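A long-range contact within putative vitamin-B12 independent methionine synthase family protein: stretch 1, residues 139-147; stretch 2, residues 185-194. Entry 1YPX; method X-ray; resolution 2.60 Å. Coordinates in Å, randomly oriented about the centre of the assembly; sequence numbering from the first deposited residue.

Stretch 1 139-147: SPAMLHYRG
Stretch 2 185-194: QLDDTSWSYL

This is a small, mixed contact in which the loop leading into a short helix is pinned by two hydrogen bonds to stretch 2 at Asp 187 and Asp 188, while the helix beyond it packs selenomethionine and tyrosine side chains against the turn and the weakly bonded helix (about 190-193) that follow the strand. The two stretches bury 460 Å² between them, both sides summed. Helix 141-146 and strand 185-188 run nearly parallel, their N-to-C directions 23° apart, with a closest axial approach of 9.3 Å.

The register is set at Ser 139, whose CA lies 4.7 Å from the CA of Leu 186. Ser 139 is extended (phi/psi -70/146), and its N donates to Asp 187 O at 3.0 Å with an N-H...acceptor angle of 155°. Its CA-to-CB bond points toward the other stretch, and chi1 t sends Ser 139 OG to Asp 188 OD1 at 2.7 Å. One serine thus reads two successive residues, one through its backbone and the other through its side chain. Leu 186 closes the apolar side of this junction: Leu 186 CG lies 4.0 Å from Ser 139 CA and 4.3 Å from Pro 140 CD.

Asp 188 is the hub. With phi/psi -123/106 and chi1 t (-158°), its buried carboxylate gathers four hydrogen bonds from side chain and backbone donors. Asp 188 OD1 takes Ser 139 OG and also a weak bond from Trp 191 NE1 at 2.8 Å; Asp 188 OD2 takes Ser 190 OG at 2.7 Å and Ser 190 N at 3.0 Å. The same group therefore ties its own stretch together, through Ser 190 and Trp 191, and to the other stretch, and no lysine or arginine of the two stretches pairs with it. Ala 141 CB approaches Asp 188 OD1 to 3.8 Å, a methyl beside the polar cluster.

On the helix, Met 142 N bonds back to Ser 139 O at 2.8 Å and Leu 143 N to Pro 140 O at 3.1 Å. Met 142, a selenomethionine, leaves its backbone sideways, but its m, m, p rotamer curls the end of the chain inward. Met 142 CG rests 3.5 Å from Asp 187 O, Met 142 SE 3.4 Å from Thr 189 CG2, and Met 142 CE 3.2 Å from Ser 190 CB, so successive atoms along the side chain lie against Asp 187, Thr 189 and Ser 190 in turn. Thr 189 (phi/psi -100/9, chi1 t) carries the chain out of the extended conformation; Ser 190 follows at -77/-33 with chi1 p.

The more exposed end of the contact is aromatic. Tyr 145 has chi1 t and chi2 46°, Tyr 193 chi1 m and chi2 81°, and the CA-to-CB bonds of both point toward the other stretch. The edge of Tyr 145 meets the face of Tyr 193, with centroids 5.2 Å apart and planes at 64°; Tyr 145 CE2 comes within 4.0 Å of Tyr 193 CZ. Arg 146 starts sideways, yet Arg 146 NH1 reaches to 4.2 Å from Tyr 193 OH, a proximity rather than a bond.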

# COMPACT_ATOMS: atom_id res chain seq x y z
N SER A 139 -1.59 2.29 -6.84
CA SER A 139 -2.48 3.43 -6.97
C SER A 139 -2.87 3.58 -8.44
O SER A 139 -2.08 3.30 -9.33
CB SER A 139 -1.74 4.68 -6.51
OG SER A 139 -2.51 5.85 -6.69
N PRO A 140 -4.09 4.03 -8.72
CA PRO A 140 -4.43 4.17 -10.13
C PRO A 140 -3.48 5.11 -10.89
O PRO A 140 -3.24 4.94 -12.07
CB PRO A 140 -5.88 4.68 -10.10
CG PRO A 140 -5.93 5.46 -8.84
CD PRO A 140 -5.16 4.59 -7.86
N ALA A 141 -2.92 6.09 -10.18
CA ALA A 141 -2.00 7.05 -10.79
C ALA A 141 -0.69 6.37 -11.17
O ALA A 141 0.15 6.97 -11.84
CB ALA A 141 -1.73 8.21 -9.83
N MSE A 142 -0.52 5.13 -10.73
CA MSE A 142 0.68 4.38 -11.03
C MSE A 142 0.65 3.88 -12.48
O MSE A 142 1.70 3.66 -13.09
CB MSE A 142 0.84 3.21 -10.06
CG MSE A 142 1.42 3.61 -8.71
SE MSE A 142 3.38 3.69 -8.71
CE MSE A 142 3.68 5.32 -9.70
N LEU A 143 -0.56 3.73 -13.02
CA LEU A 143 -0.73 3.27 -14.40
C LEU A 143 -0.51 4.43 -15.35
O LEU A 143 0.09 4.27 -16.41
CB LEU A 143 -2.15 2.72 -14.62
CG LEU A 143 -2.46 2.22 -16.03
CD1 LEU A 143 -1.42 1.21 -16.45
CD2 LEU A 143 -3.83 1.59 -16.06
N HIS A 144 -1.02 5.59 -14.96
CA HIS A 144 -0.89 6.79 -15.76
C HIS A 144 0.58 7.06 -16.06
O HIS A 144 0.95 7.30 -17.21
CB HIS A 144 -1.50 7.97 -15.01
CG HIS A 144 -1.32 9.29 -15.69
ND1 HIS A 144 -0.12 9.98 -15.69
CD2 HIS A 144 -2.19 10.07 -16.38
CE1 HIS A 144 -0.27 11.12 -16.33
NE2 HIS A 144 -1.52 11.20 -16.76
N TYR A 145 1.42 7.01 -15.03
CA TYR A 145 2.83 7.26 -15.21
C TYR A 145 3.59 6.12 -15.86
O TYR A 145 3.90 6.18 -17.05
CB TYR A 145 3.49 7.60 -13.87
CG TYR A 145 4.99 7.84 -13.96
CD1 TYR A 145 5.54 8.64 -14.97
CD2 TYR A 145 5.86 7.27 -13.02
CE1 TYR A 145 6.92 8.87 -15.05
CE2 TYR A 145 7.24 7.49 -13.10
CZ TYR A 145 7.76 8.29 -14.11
OH TYR A 145 9.12 8.51 -14.17
N ARG A 146 3.89 5.09 -15.08
CA ARG A 146 4.65 3.94 -15.57
C ARG A 146 4.01 3.21 -16.76
O ARG A 146 4.56 2.24 -17.27
CB ARG A 146 4.89 2.95 -14.42
CG ARG A 146 5.89 3.44 -13.37
CD ARG A 146 7.06 2.47 -13.21
NE ARG A 146 7.90 2.40 -14.40
CZ ARG A 146 8.69 3.39 -14.83
NH1 ARG A 146 8.75 4.53 -14.16
NH2 ARG A 146 9.40 3.24 -15.94
N GLY A 147 2.85 3.70 -17.20
CA GLY A 147 2.17 3.08 -18.33
C GLY A 147 2.27 3.84 -19.64
O GLY A 147 2.04 5.05 -19.70
N GLN A 185 -5.09 -0.88 0.61
CA GLN A 185 -4.03 0.11 0.56
C GLN A 185 -3.49 0.36 -0.86
O GLN A 185 -3.17 -0.58 -1.60
CB GLN A 185 -2.89 -0.32 1.48
CG GLN A 185 -1.62 0.47 1.28
CD GLN A 185 -0.76 0.50 2.52
OE1 GLN A 185 -1.21 0.92 3.59
NE2 GLN A 185 0.49 0.06 2.39
N LEU A 186 -3.39 1.63 -1.21
CA LEU A 186 -2.89 2.06 -2.51
C LEU A 186 -1.41 2.42 -2.40
O LEU A 186 -1.05 3.35 -1.68
CB LEU A 186 -3.69 3.27 -3.01
CG LEU A 186 -4.96 3.06 -3.87
CD1 LEU A 186 -5.62 1.71 -3.59
CD2 LEU A 186 -5.93 4.20 -3.60
N ASP A 187 -0.56 1.67 -3.09
CA ASP A 187 0.87 1.94 -3.07
C ASP A 187 1.17 2.90 -4.20
O ASP A 187 1.06 2.57 -5.37
CB ASP A 187 1.66 0.64 -3.19
CG ASP A 187 1.75 -0.11 -1.87
OD1 ASP A 187 0.85 0.08 -1.01
OD2 ASP A 187 2.70 -0.89 -1.67
N ASP A 188 1.52 4.13 -3.84
CA ASP A 188 1.80 5.11 -4.85
C ASP A 188 3.18 5.70 -4.70
O ASP A 188 3.42 6.51 -3.81
CB ASP A 188 0.75 6.21 -4.78
CG ASP A 188 0.65 6.96 -6.06
OD1 ASP A 188 -0.41 7.57 -6.33
OD2 ASP A 188 1.63 6.92 -6.82
N THR A 189 4.08 5.30 -5.59
CA THR A 189 5.44 5.80 -5.54
C THR A 189 5.68 6.92 -6.55
O THR A 189 6.82 7.35 -6.73
CB THR A 189 6.45 4.68 -5.81
OG1 THR A 189 7.77 5.17 -5.58
CG2 THR A 189 6.35 4.21 -7.25
N SER A 190 4.60 7.40 -7.17
CA SER A 190 4.70 8.46 -8.18
C SER A 190 4.90 9.86 -7.62
O SER A 190 5.58 10.69 -8.23
CB SER A 190 3.46 8.45 -9.10
OG SER A 190 2.29 8.93 -8.46
N TRP A 191 4.33 10.13 -6.45
CA TRP A 191 4.46 11.45 -5.84
C TRP A 191 5.90 11.76 -5.44
O TRP A 191 6.31 12.91 -5.47
CB TRP A 191 3.55 11.56 -4.62
CG TRP A 191 2.12 11.21 -4.90
CD1 TRP A 191 1.58 9.97 -4.98
CD2 TRP A 191 1.04 12.13 -5.15
NE1 TRP A 191 0.24 10.05 -5.26
CE2 TRP A 191 -0.12 11.36 -5.37
CE3 TRP A 191 0.95 13.53 -5.22
CZ2 TRP A 191 -1.36 11.94 -5.65
CZ3 TRP A 191 -0.28 14.10 -5.49
CH2 TRP A 191 -1.42 13.31 -5.70
N SER A 192 6.66 10.74 -5.07
CA SER A 192 8.05 10.95 -4.66
C SER A 192 8.85 11.59 -5.79
O SER A 192 9.73 12.42 -5.55
CB SER A 192 8.70 9.63 -4.24
OG SER A 192 8.90 8.75 -5.33
N TYR A 193 8.54 11.21 -7.03
CA TYR A 193 9.25 11.76 -8.18
C TYR A 193 9.21 13.28 -8.25
O TYR A 193 10.25 13.92 -8.43
CB TYR A 193 8.69 11.17 -9.47
CG TYR A 193 9.07 9.73 -9.69
CD1 TYR A 193 8.37 8.70 -9.05
CD2 TYR A 193 10.13 9.39 -10.52
CE1 TYR A 193 8.71 7.36 -9.25
CE2 TYR A 193 10.49 8.06 -10.73
CZ TYR A 193 9.77 7.05 -10.09
OH TYR A 193 10.11 5.74 -10.32
N LEU A 194 8.02 13.86 -8.12
CA LEU A 194 7.89 15.31 -8.16
C LEU A 194 8.11 15.92 -6.78
O LEU A 194 7.35 16.80 -6.35
CB LEU A 194 6.51 15.71 -8.70
CG LEU A 194 5.24 15.17 -8.03
CD1 LEU A 194 4.04 15.98 -8.48
CD2 LEU A 194 5.04 13.71 -8.39